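Side-chain contacts in beta-ketoacyl synthase (Burkholderia phymatum, PDB 4EWG), which probably acts as a 3-oxoacyl-[acyl-carrier-protein] synthase, a condensing enzyme of the thiolase-like superfamily: residues R72-R76 / V77-A81; L87-D91 / A92-G96; R120-G123 / T124-E127; A167-S170 / G171-I175. All coordinates share one frame; numbering follows the deposited sequence.

Contact 1 (R72-R76 / V77-A81)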
ATOM      1  N   ARG A  72      14.406  16.623  -2.864  1.00 21.71           N
ATOM      2  CA  ARG A  72      13.228  17.518  -2.874  1.00 20.69           C
ATOM      3  C   ARG A  72      11.931  16.812  -2.517  1.00 19.78           C
ATOM      4  O   ARG A  72      11.028  17.405  -1.926  1.00 19.51           O
ATOM      5  CB  ARG A  72      13.066  18.174  -4.258  1.00 20.80           C
ATOM      6  N   SER A  73      11.838  15.550  -2.906  1.00 19.27           N
ATOM      7  CA  SER A  73      10.627  14.786  -2.804  1.00 19.66           C
ATOM      8  C   SER A  73      10.521  14.021  -1.461  1.00 18.94           C
ATOM      9  O   SER A  73       9.594  13.249  -1.273  1.00 18.26           O
ATOM     10  CB  SER A  73      10.540  13.809  -3.973  1.00 19.87           C
ATOM     11  OG  SER A  73      11.459  12.761  -3.780  1.00 21.78           O
ATOM     12  N   MET A  74      11.441  14.296  -0.534  1.00 19.34           N
ATOM     13  CA  MET A  74      11.512  13.581   0.751  1.00 19.27           C
ATOM     14  C   MET A  74      11.212  14.442   1.989  1.00 18.71           C
ATOM     15  O   MET A  74      11.887  15.427   2.217  1.00 17.77           O
ATOM     16  CB  MET A  74      12.933  13.056   0.976  1.00 20.15           C
ATOM     17  CG  MET A  74      13.538  12.277  -0.166  1.00 20.73           C
ATOM     18  SD  MET A  74      15.120  11.561   0.346  1.00 22.28           S
ATOM     19  CE  MET A  74      15.834  11.137  -1.240  1.00 20.89           C
ATOM     20  N   GLY A  75      10.230  14.031   2.800  1.00 17.45           N
ATOM     21  CA  GLY A  75      10.145  14.495   4.186  1.00 17.40           C
ATOM     22  C   GLY A  75      10.938  13.525   5.018  1.00 17.35           C
ATOM     23  O   GLY A  75      11.607  12.661   4.451  1.00 17.05           O
ATOM     24  N   ARG A  76      10.845  13.623   6.341  1.00 17.37           N
ATOM     25  CA  ARG A  76      11.725  12.854   7.211  1.00 18.24           C
ATOM     26  C   ARG A  76      11.573  11.350   7.030  1.00 17.10           C
ATOM     27  O   ARG A  76      12.564  10.620   6.959  1.00 17.16           O
ATOM     28  CB  ARG A  76      11.514  13.191   8.697  1.00 19.84           C
ATOM     29  CG  ARG A  76      12.208  14.455   9.153  1.00 22.20           C
ATOM     30  CD  ARG A  76      11.980  14.784  10.625  1.00 23.98           C
ATOM     31  NE  ARG A  76      12.889  14.052  11.562  1.00 26.32           N
ATOM     32  CZ  ARG A  76      14.211  14.309  11.737  1.00 27.32           C
ATOM     33  NH1 ARG A  76      14.838  15.260  11.011  1.00 27.40           N
ATOM     34  NH2 ARG A  76      14.919  13.587  12.623  1.00 26.90           N
ATOM     35  N   VAL A  77      10.335  10.881   6.980  1.00 15.56           N
ATOM     36  CA  VAL A  77      10.082   9.438   6.935  1.00 14.55           C
ATOM     37  C   VAL A  77      10.730   8.816   5.695  1.00 14.49           C
ATOM     38  O   VAL A  77      11.279   7.719   5.757  1.00 14.79           O
ATOM     39  CB  VAL A  77       8.565   9.122   7.003  1.00 13.62           C
ATOM     40  CG1 VAL A  77       7.835   9.653   5.773  1.00 12.87           C
ATOM     41  CG2 VAL A  77       8.322   7.613   7.155  1.00 12.98           C
ATOM     42  N   SER A  78      10.658   9.518   4.584  1.00 14.68           N
ATOM     43  CA  SER A  78      11.272   9.058   3.357  1.00 15.28           C
ATOM     44  C   SER A  78      12.792   9.176   3.467  1.00 15.68           C
ATOM     45  O   SER A  78      13.500   8.311   3.009  1.00 15.68           O
ATOM     46  CB  SER A  78      10.739   9.834   2.139  1.00 15.22           C
ATOM     47  OG  SER A  78       9.436   9.369   1.799  1.00 15.00           O
ATOM     48  N   MET A  79      13.287  10.221   4.134  1.00 16.71           N
ATOM     49  CA  MET A  79      14.739  10.303   4.414  1.00 17.50           C
ATOM     50  C   MET A  79      15.230   9.153   5.287  1.00 16.46           C
ATOM     51  O   MET A  79      16.286   8.562   5.006  1.00 16.38           O
ATOM     52  CB  MET A  79      15.117  11.631   5.029  1.00 19.75           C
ATOM     53  CG  MET A  79      14.953  12.788   4.077  1.00 21.35           C
ATOM     54  SD  MET A  79      15.769  14.281   4.633  1.00 27.43           S
ATOM     55  CE  MET A  79      14.823  14.708   6.109  1.00 24.33           C
ATOM     56  N   TYR A  80      14.462   8.797   6.313  1.00 15.53           N
ATOM     57  CA  TYR A  80      14.813   7.617   7.137  1.00 14.94           C
ATOM     58  C   TYR A  80      14.849   6.358   6.259  1.00 13.89           C
ATOM     59  O   TYR A  80      15.777   5.570   6.323  1.00 13.54           O
ATOM     60  CB  TYR A  80      13.803   7.384   8.232  1.00 14.85           C
ATOM     61  CG  TYR A  80      13.614   8.490   9.271  1.00 15.29           C
ATOM     62  CD1 TYR A  80      14.451   9.596   9.363  1.00 15.71           C
ATOM     63  CD2 TYR A  80      12.566   8.396  10.180  1.00 15.35           C
ATOM     64  CE1 TYR A  80      14.255  10.569  10.338  1.00 15.98           C
ATOM     65  CE2 TYR A  80      12.363   9.364  11.147  1.00 15.70           C
ATOM     66  CZ  TYR A  80      13.211  10.437  11.227  1.00 16.26           C
ATOM     67  OH  TYR A  80      12.966  11.388  12.231  1.00 17.36           O
ATOM     68  N   ALA A  81      13.820   6.210   5.430  1.00 12.95           N
ATOM     69  CA  ALA A  81      13.642   5.026   4.592  1.00 12.44           C
ATOM     70  C   ALA A  81      14.847   4.890   3.641  1.00 12.61           C
ATOM     71  O   ALA A  81      15.421   3.816   3.521  1.00 12.26           O
ATOM     72  CB  ALA A  81      12.342   5.128   3.801  1.00 11.73           C
TER
HETATM   73  O   HOH W   1       8.214  11.895   2.661  1.00 13.65           O

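Contact 2 (L87-D91 / A92-G96)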
ATOM      1  N   LEU A  87      22.112   1.959   3.871  1.00 15.95           N
ATOM      2  CA  LEU A  87      22.934   1.159   4.747  1.00 16.42           C
ATOM      3  C   LEU A  87      22.815  -0.341   4.353  1.00 16.56           C
ATOM      4  O   LEU A  87      23.825  -1.049   4.269  1.00 17.36           O
ATOM      5  CB  LEU A  87      22.542   1.390   6.216  1.00 16.18           C
ATOM      6  CG  LEU A  87      22.972   2.766   6.745  1.00 16.34           C
ATOM      7  CD1 LEU A  87      22.144   3.266   7.927  1.00 15.89           C
ATOM      8  CD2 LEU A  87      24.475   2.810   7.065  1.00 16.95           C
ATOM      9  N   ALA A  88      21.594  -0.789   4.078  1.00 16.01           N
ATOM     10  CA  ALA A  88      21.338  -2.200   3.779  1.00 15.95           C
ATOM     11  C   ALA A  88      21.972  -2.600   2.464  1.00 16.29           C
ATOM     12  O   ALA A  88      22.522  -3.683   2.351  1.00 16.75           O
ATOM     13  CB  ALA A  88      19.860  -2.487   3.739  1.00 15.14           C
ATOM     14  N   LEU A  89      21.862  -1.735   1.469  1.00 16.15           N
ATOM     15  CA  LEU A  89      22.538  -1.956   0.205  1.00 16.63           C
ATOM     16  C   LEU A  89      24.059  -2.034   0.354  1.00 17.67           C
ATOM     17  O   LEU A  89      24.693  -2.907  -0.244  1.00 18.71           O
ATOM     18  CB  LEU A  89      22.195  -0.865  -0.771  1.00 16.15           C
ATOM     19  CG  LEU A  89      20.848  -0.993  -1.417  1.00 15.39           C
ATOM     20  CD1 LEU A  89      20.611   0.333  -2.131  1.00 15.30           C
ATOM     21  CD2 LEU A  89      20.837  -2.177  -2.369  1.00 15.26           C
ATOM     22  N   ALA A  90      24.655  -1.159   1.143  1.00 17.95           N
ATOM     23  CA  ALA A  90      26.133  -1.221   1.330  1.00 18.69           C
ATOM     24  C   ALA A  90      26.447  -2.563   1.930  1.00 19.05           C
ATOM     25  O   ALA A  90      27.352  -3.276   1.479  1.00 19.22           O
ATOM     26  CB  ALA A  90      26.655  -0.103   2.228  1.00 18.52           C
ATOM     27  N   ASP A  91      25.685  -2.904   2.963  1.00 18.99           N
ATOM     28  CA  ASP A  91      25.942  -4.104   3.719  1.00 19.34           C
ATOM     29  C   ASP A  91      25.801  -5.299   2.786  1.00 19.46           C
ATOM     30  O   ASP A  91      26.534  -6.262   2.931  1.00 20.22           O
ATOM     31  CB  ASP A  91      24.989  -4.196   4.940  1.00 19.03           C
ATOM     32  CG  ASP A  91      25.061  -5.543   5.648  1.00 19.36           C
ATOM     33  OD1 ASP A  91      26.153  -5.911   6.192  1.00 20.31           O
ATOM     34  OD2 ASP A  91      24.023  -6.238   5.667  1.00 18.94           O
ATOM     35  N   ALA A  92      24.892  -5.220   1.808  1.00 18.85           N
ATOM     36  CA  ALA A  92      24.686  -6.328   0.847  1.00 19.15           C
ATOM     37  C   ALA A  92      25.742  -6.373  -0.279  1.00 20.04           C
ATOM     38  O   ALA A  92      25.756  -7.289  -1.089  1.00 19.78           O
ATOM     39  CB  ALA A  92      23.289  -6.269   0.259  1.00 18.14           C
ATOM     40  N   GLY A  93      26.615  -5.374  -0.318  1.00 20.83           N
ATOM     41  CA  GLY A  93      27.696  -5.332  -1.306  1.00 22.00           C
ATOM     42  C   GLY A  93      27.322  -4.611  -2.589  1.00 22.13           C
ATOM     43  O   GLY A  93      28.040  -4.710  -3.573  1.00 23.08           O
ATOM     44  N   PHE A  94      26.211  -3.887  -2.587  1.00 21.38           N
ATOM     45  CA  PHE A  94      25.730  -3.224  -3.812  1.00 21.40           C
ATOM     46  C   PHE A  94      26.062  -1.731  -3.914  1.00 21.66           C
ATOM     47  O   PHE A  94      25.688  -1.106  -4.886  1.00 21.49           O
ATOM     48  CB  PHE A  94      24.218  -3.426  -3.960  1.00 20.40           C
ATOM     49  CG  PHE A  94      23.830  -4.836  -4.239  1.00 20.39           C
ATOM     50  CD1 PHE A  94      24.321  -5.493  -5.345  1.00 20.93           C
ATOM     51  CD2 PHE A  94      22.933  -5.497  -3.429  1.00 20.09           C
ATOM     52  CE1 PHE A  94      23.954  -6.801  -5.616  1.00 20.99           C
ATOM     53  CE2 PHE A  94      22.558  -6.807  -3.708  1.00 20.28           C
ATOM     54  CZ  PHE A  94      23.079  -7.451  -4.790  1.00 20.71           C
ATOM     55  N   ALA A  95      26.765  -1.159  -2.931  1.00 22.45           N
ATOM     56  CA  ALA A  95      27.235   0.246  -3.059  1.00 23.10           C
ATOM     57  C   ALA A  95      27.951   0.418  -4.405  1.00 23.86           C
ATOM     58  O   ALA A  95      28.740  -0.425  -4.794  1.00 24.64           O
ATOM     59  CB  ALA A  95      28.170   0.625  -1.912  1.00 23.48           C
ATOM     60  N   GLY A  96      27.664   1.503  -5.117  1.00 24.21           N
ATOM     61  CA  GLY A  96      28.335   1.799  -6.413  1.00 24.37           C
ATOM     62  C   GLY A  96      28.077   0.782  -7.526  1.00 25.16           C
ATOM     63  O   GLY A  96      28.660   0.887  -8.622  1.00 25.65           O
TER

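Contact 3 (R120-G123 / T124-E127)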
ATOM      1  N   ARG A 120       0.189  19.348   6.939  1.00 18.99           N
ATOM      2  CA  ARG A 120      -0.131  20.710   7.392  1.00 20.53           C
ATOM      3  C   ARG A 120      -0.628  21.591   6.242  1.00 19.91           C
ATOM      4  O   ARG A 120      -1.613  22.322   6.384  1.00 19.68           O
ATOM      5  CB  ARG A 120       1.090  21.374   8.069  1.00 22.00           C
ATOM      6  CG  ARG A 120       0.780  22.728   8.746  1.00 24.53           C
ATOM      7  CD  ARG A 120       1.994  23.530   9.249  1.00 26.41           C
ATOM      8  NE  ARG A 120       3.089  23.288   8.347  1.00 28.31           N
ATOM      9  CZ  ARG A 120       3.245  23.874   7.158  1.00 30.17           C
ATOM     10  NH1 ARG A 120       2.401  24.833   6.745  1.00 30.76           N
ATOM     11  NH2 ARG A 120       4.269  23.488   6.371  1.00 31.61           N
ATOM     12  N   ALA A 121       0.076  21.529   5.113  1.00 18.81           N
ATOM     13  CA  ALA A 121      -0.216  22.411   3.977  1.00 18.50           C
ATOM     14  C   ALA A 121      -1.571  22.073   3.373  1.00 17.71           C
ATOM     15  O   ALA A 121      -2.406  22.938   3.179  1.00 18.03           O
ATOM     16  CB  ALA A 121       0.884  22.311   2.922  1.00 17.51           C
ATOM     17  N   PHE A 122      -1.793  20.809   3.068  1.00 17.04           N
ATOM     18  CA  PHE A 122      -3.081  20.404   2.473  1.00 16.79           C
ATOM     19  C   PHE A 122      -4.259  20.535   3.466  1.00 16.97           C
ATOM     20  O   PHE A 122      -5.369  20.954   3.079  1.00 17.47           O
ATOM     21  CB  PHE A 122      -3.006  18.979   1.927  1.00 16.25           C
ATOM     22  CG  PHE A 122      -2.277  18.859   0.605  1.00 16.20           C
ATOM     23  CD1 PHE A 122      -2.690  19.578  -0.507  1.00 16.80           C
ATOM     24  CD2 PHE A 122      -1.215  17.987   0.463  1.00 16.27           C
ATOM     25  CE1 PHE A 122      -2.033  19.422  -1.743  1.00 16.94           C
ATOM     26  CE2 PHE A 122      -0.542  17.843  -0.748  1.00 16.15           C
ATOM     27  CZ  PHE A 122      -0.959  18.554  -1.859  1.00 16.33           C
ATOM     28  N   GLY A 123      -4.016  20.188   4.727  1.00 16.62           N
ATOM     29  CA  GLY A 123      -5.037  20.299   5.765  1.00 17.17           C
ATOM     30  C   GLY A 123      -5.487  21.728   5.934  1.00 17.97           C
ATOM     31  O   GLY A 123      -6.669  21.997   6.073  1.00 18.66           O
ATOM     32  N   THR A 124      -4.539  22.654   5.896  1.00 18.28           N
ATOM     33  CA  THR A 124      -4.856  24.049   5.994  1.00 19.31           C
ATOM     34  C   THR A 124      -5.588  24.560   4.727  1.00 19.41           C
ATOM     35  O   THR A 124      -6.446  25.449   4.808  1.00 20.51           O
ATOM     36  CB  THR A 124      -3.587  24.852   6.298  1.00 19.84           C
ATOM     37  OG1 THR A 124      -3.095  24.445   7.580  1.00 20.33           O
ATOM     38  CG2 THR A 124      -3.873  26.335   6.339  1.00 20.29           C
ATOM     39  N   MET A 125      -5.235  24.027   3.566  1.00 18.68           N
ATOM     40  CA  MET A 125      -5.948  24.359   2.350  1.00 18.83           C
ATOM     41  C   MET A 125      -7.434  24.034   2.551  1.00 19.12           C
ATOM     42  O   MET A 125      -8.286  24.824   2.197  1.00 20.09           O
ATOM     43  CB  MET A 125      -5.321  23.620   1.141  1.00 18.19           C
ATOM     44  CG  MET A 125      -6.062  23.782  -0.190  1.00 17.97           C
ATOM     45  SD  MET A 125      -5.339  22.832  -1.528  1.00 17.32           S
ATOM     46  CE  MET A 125      -6.588  23.010  -2.776  1.00 17.17           C
ATOM     47  N   LEU A 126      -7.732  22.874   3.133  1.00 18.72           N
ATOM     48  CA  LEU A 126      -9.099  22.536   3.456  1.00 19.16           C
ATOM     49  C   LEU A 126      -9.658  23.481   4.520  1.00 20.85           C
ATOM     50  O   LEU A 126     -10.755  23.982   4.378  1.00 21.88           O
ATOM     51  CB  LEU A 126      -9.215  21.076   3.904  1.00 17.84           C
ATOM     52  CG  LEU A 126      -8.942  20.076   2.766  1.00 16.59           C
ATOM     53  CD1 LEU A 126      -8.571  18.692   3.277  1.00 15.52           C
ATOM     54  CD2 LEU A 126     -10.113  20.029   1.823  1.00 16.05           C
ATOM     55  N   GLU A 127      -8.889  23.726   5.577  1.00 22.36           N
ATOM     56  CA  GLU A 127      -9.349  24.534   6.706  1.00 23.44           C
ATOM     57  C   GLU A 127      -9.753  25.956   6.313  1.00 24.14           C
ATOM     58  O   GLU A 127     -10.775  26.442   6.782  1.00 23.70           O
ATOM     59  CB  GLU A 127      -8.269  24.637   7.783  1.00 24.73           C
ATOM     60  CG  GLU A 127      -8.695  25.426   9.025  1.00 26.31           C
ATOM     61  CD  GLU A 127      -9.930  24.836   9.682  1.00 27.55           C
ATOM     62  OE1 GLU A 127     -10.064  23.607   9.660  1.00 28.00           O
ATOM     63  OE2 GLU A 127     -10.778  25.590  10.229  1.00 30.44           O
TER

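Contact 4 (A167-S170 / G171-I175)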
ATOM      1  N   ALA A 167      -0.022   0.831   8.321  1.00 13.78           N
ATOM      2  CA  ALA A 167       0.295   1.238   9.680  1.00 14.29           C
ATOM      3  C   ALA A 167       1.388   0.340  10.255  1.00 14.71           C
ATOM      4  O   ALA A 167       2.465   0.180   9.625  1.00 15.71           O
ATOM      5  CB  ALA A 167      -0.961   1.218  10.524  1.00 14.14           C
ATOM      6  N   CYS A 168       1.108  -0.267  11.401  1.00 14.99           N
ATOM      7  CA  CYS A 168       2.034  -1.111  12.118  1.00 15.47           C
ATOM      8  C   CYS A 168       2.532  -2.340  11.353  1.00 14.57           C
ATOM      9  O   CYS A 168       3.568  -2.887  11.688  1.00 14.49           O
ATOM     10  CB  CYS A 168       1.346  -1.677  13.400  1.00 16.63           C
ATOM     11  SG  CYS A 168       0.080  -0.690  14.182  1.00 19.77           S
ATOM     12  N   ALA A 169       1.763  -2.797  10.382  1.00 13.59           N
ATOM     13  CA  ALA A 169       2.107  -4.003   9.607  1.00 13.18           C
ATOM     14  C   ALA A 169       2.952  -3.673   8.366  1.00 12.51           C
ATOM     15  O   ALA A 169       3.213  -4.540   7.556  1.00 12.19           O
ATOM     16  CB  ALA A 169       0.827  -4.728   9.195  1.00 12.91           C
ATOM     17  N   SER A 170       3.395  -2.426   8.236  1.00 12.39           N
ATOM     18  CA  SER A 170       3.982  -1.936   6.960  1.00 12.02           C
ATOM     19  C   SER A 170       5.276  -2.698   6.634  1.00 12.12           C
ATOM     20  O   SER A 170       5.504  -3.189   5.492  1.00 11.89           O
ATOM     21  CB  SER A 170       4.270  -0.429   7.068  1.00 12.05           C
ATOM     22  OG  SER A 170       3.097   0.351   7.032  1.00 12.00           O
ATOM     23  N   GLY A 171       6.117  -2.804   7.650  1.00 12.09           N
ATOM     24  CA  GLY A 171       7.437  -3.360   7.491  1.00 12.23           C
ATOM     25  C   GLY A 171       7.421  -4.863   7.337  1.00 12.24           C
ATOM     26  O   GLY A 171       8.233  -5.418   6.566  1.00 12.12           O
ATOM     27  N   SER A 172       6.508  -5.514   8.051  1.00 12.23           N
ATOM     28  CA  SER A 172       6.387  -6.975   7.975  1.00 12.47           C
ATOM     29  C   SER A 172       5.689  -7.406   6.695  1.00 12.29           C
ATOM     30  O   SER A 172       6.080  -8.399   6.096  1.00 12.54           O
ATOM     31  CB  SER A 172       5.682  -7.546   9.204  1.00 12.77           C
ATOM     32  OG  SER A 172       4.463  -6.849   9.491  1.00 12.94           O
ATOM     33  N   GLN A 173       4.654  -6.689   6.266  1.00 11.72           N
ATOM     34  CA  GLN A 173       4.076  -6.984   4.960  1.00 11.60           C
ATOM     35  C   GLN A 173       5.083  -6.722   3.829  1.00 11.45           C
ATOM     36  O   GLN A 173       5.094  -7.445   2.825  1.00 11.72           O
ATOM     37  CB  GLN A 173       2.786  -6.201   4.707  1.00 11.47           C
ATOM     38  CG  GLN A 173       1.599  -6.719   5.535  1.00 11.96           C
ATOM     39  CD  GLN A 173       0.242  -6.227   5.028  1.00 11.84           C
ATOM     40  OE1 GLN A 173       0.077  -5.051   4.718  1.00 11.99           O
ATOM     41  NE2 GLN A 173      -0.713  -7.126   4.930  1.00 12.14           N
ATOM     42  N   ALA A 174       5.931  -5.711   3.992  1.00 10.96           N
ATOM     43  CA  ALA A 174       6.945  -5.429   2.988  1.00 10.88           C
ATOM     44  C   ALA A 174       7.831  -6.650   2.867  1.00 11.16           C
ATOM     45  O   ALA A 174       8.038  -7.151   1.775  1.00 11.23           O
ATOM     46  CB  ALA A 174       7.739  -4.161   3.311  1.00 10.46           C
ATOM     47  N   ILE A 175       8.302  -7.160   3.993  1.00 11.56           N
ATOM     48  CA  ILE A 175       9.217  -8.292   3.985  1.00 12.22           C
ATOM     49  C   ILE A 175       8.504  -9.496   3.391  1.00 12.85           C
ATOM     50  O   ILE A 175       9.031 -10.138   2.466  1.00 13.48           O
ATOM     51  CB  ILE A 175       9.833  -8.584   5.415  1.00 12.51           C
ATOM     52  CG1 ILE A 175      10.728  -7.410   5.822  1.00 12.18           C
ATOM     53  CG2 ILE A 175      10.630  -9.918   5.477  1.00 12.44           C
ATOM     54  CD1 ILE A 175      11.112  -7.341   7.281  1.00 12.43           C
TER
HETATM   55  O   HOH W   2       5.949  -2.312  10.608  1.00 20.66           O

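Contact 1 (R72-R76 / V77-A81)
M74 packs on M79 where the chain turns into helix 76-92, a helix start with G75 in the N-cap position. The CB of M74 rests against M79 CG at 3.7 Å, and the extended remainder of the side chain leads off toward N150 and F154 of helix 146-154. At G75 the backbone works in both directions. G75 O receives M79 N at 3.0 Å in the carbonyl plane and opens the helical bonding, while its N donates to a water that also bonds S78 OG, a hydroxyl held chiefly by T146. R76 comes next, and its O accepts Y80 N at 2.7 Å while lying over one face of the Y80 ring, offset toward the rim. A bend at chi3 (83°) swings the guanidinium to the phenol, almost perpendicular to the ring (89°). R76 NE donates to Y80 OH at 2.7 Å along a bent path (131°), the oxygen lying out of the guanidinium plane, and NH2, at the ring edge, adds a weak second bond to it. The phenol oxygen also bonds E237, and F60 meets the ring edge-to-face. Along the aliphatic part of the arginine, M79 CE approaches R76 CG to 4.0 Å.

Contact 2 (L87-D91 / A92-G96)
Chi1 values of -78° in L89 and -68° in F94 set each CG opposite its own carbonyl carbon, and the two side chains then cross at about a right angle. L89 touches with CD2, which lies 3.9 Å from F94 CB and 4.1 Å from F94 CD2, oblique to the ring. The backbone makes this meeting possible. F94 N donates to L89 O at 3.0 Å, while G93 N reaches A90 O at 2.9 Å from well above the carbonyl plane. G93 has a positive phi of 91°, which turns the chain away from the helix axis just after A92, whose N still keeps the ordinary helical bond to A88 O. On the solvent-exposed flank A90 CB and A95 CB make a looser contact at 4.5 Å. D91 takes no side-chain bond across the turn, and its OD2 is held instead by M13 N and H258. The F94 side chain packs on I100, R253 and L189, and comes within about 5 Å of that of H249, a calcium-binding residue, although this chain carries no calcium. Paired backbone bonds, a positive-phi glycine and an apolar contact spanning them make this a Schellman motif closing helix 76-92.

Contact 3 (R120-G123 / T124-E127)
T124 folds its hydroxyl back onto the carbonyl of R120, one turn earlier in helix 116-128, a threonine-to-backbone bond within a regular alpha helix. OG1 donates to R120 O at 2.9 Å and T124 N donates to the same oxygen at 3.0 Å, the two arriving from opposite faces of the carbonyl plane. The hydroxyl's half of this grip follows from chi1 of -64°, which turns OG1 beside the backbone N and CG2 toward the carbonyl side. Around that pair run the routine helical bonds, from M125 N to A121 O, L126 N to F122 O and E127 N to G123 O. L126 also lays its CG 3.7 Å from F122 O, and E127 CB sits 3.5 Å from G123 O.

Farther out, the long side chains leave the helix for other partners. The guanidinium of R120 forms a salt bridge with D133, and E127 forms one with R120 of the second subunit, while T124 packs on E127 of that subunit, so the helix contributes to the dimer interface. F122 turns to S138 and M142 of helix 138-142 and to P201 of the second subunit. Beside it the extended M125 brings its sulfur to the edge of the aromatic ring, with SD 4.3 Å from F122 CD1.

Contact 4 (A167-S170 / G171-I175)
Q173 leans back on A169, the N-cap residue of helix 170-183. Its CB lies 3.3 Å from A169 O and its CG 3.4 Å from the same oxygen, which is already taken by Q173 N at 2.9 Å. With chi1 of -73° Q173 CG sits beside the backbone N, and there it also comes 4.2 Å from A169 CB. From CG the chain runs out extended, and the amide ends between two partners outside the turn: OE1 bonds the hydroxyl of S166, and NE2 bonds I161 O of the second subunit. The buried amide has both polar atoms engaged.

The turn is tied by S170, whose OG donates to A167 O at 2.7 Å while its N reaches the same acceptor. One turn on, A174 N bonds S170 O and A174 CB stays 3.3 Å from that oxygen. S172 OG is at best weakly bonded to A169 O, and its main partner is T404. G171 N donates to a water 2.7 Å from C168 O, one of several acceptors in its reach. Condensing enzymes of this family carry a cysteine nucleophile in such a turn before a buried helix, and the placement of C168, against H339 and A398, is consistent with that.

The helix start is wedged among strands: A169 and Q173 touch I402 of strand 402-409, A169 also meets strand 391-398, and Q173 and I175 pack on strand 259-268.

Contacts 1 and 2 mark the start and the end of one helix, 76-92, with centres about 19 Å apart and nearest atoms about 7 Å apart. Contact 4 opens a more central helix, its centre about 6 Å from that of the chain, and holds C168, by family the probable nucleophile; from its centre those of contacts 1, 2 and 3 lie about 18, 22 and 28 Å away. Contact 3 is the most peripheral, about 29 Å from the chain centre, its centre about 39 Å from that of contact 2. Contacts 3 and 4 both reach the second subunit. The calcium-binding H249 comes within about 5 Å of F94 in contact 2, side chain to side chain, whereas contacts 1, 3 and 4 stand away from it.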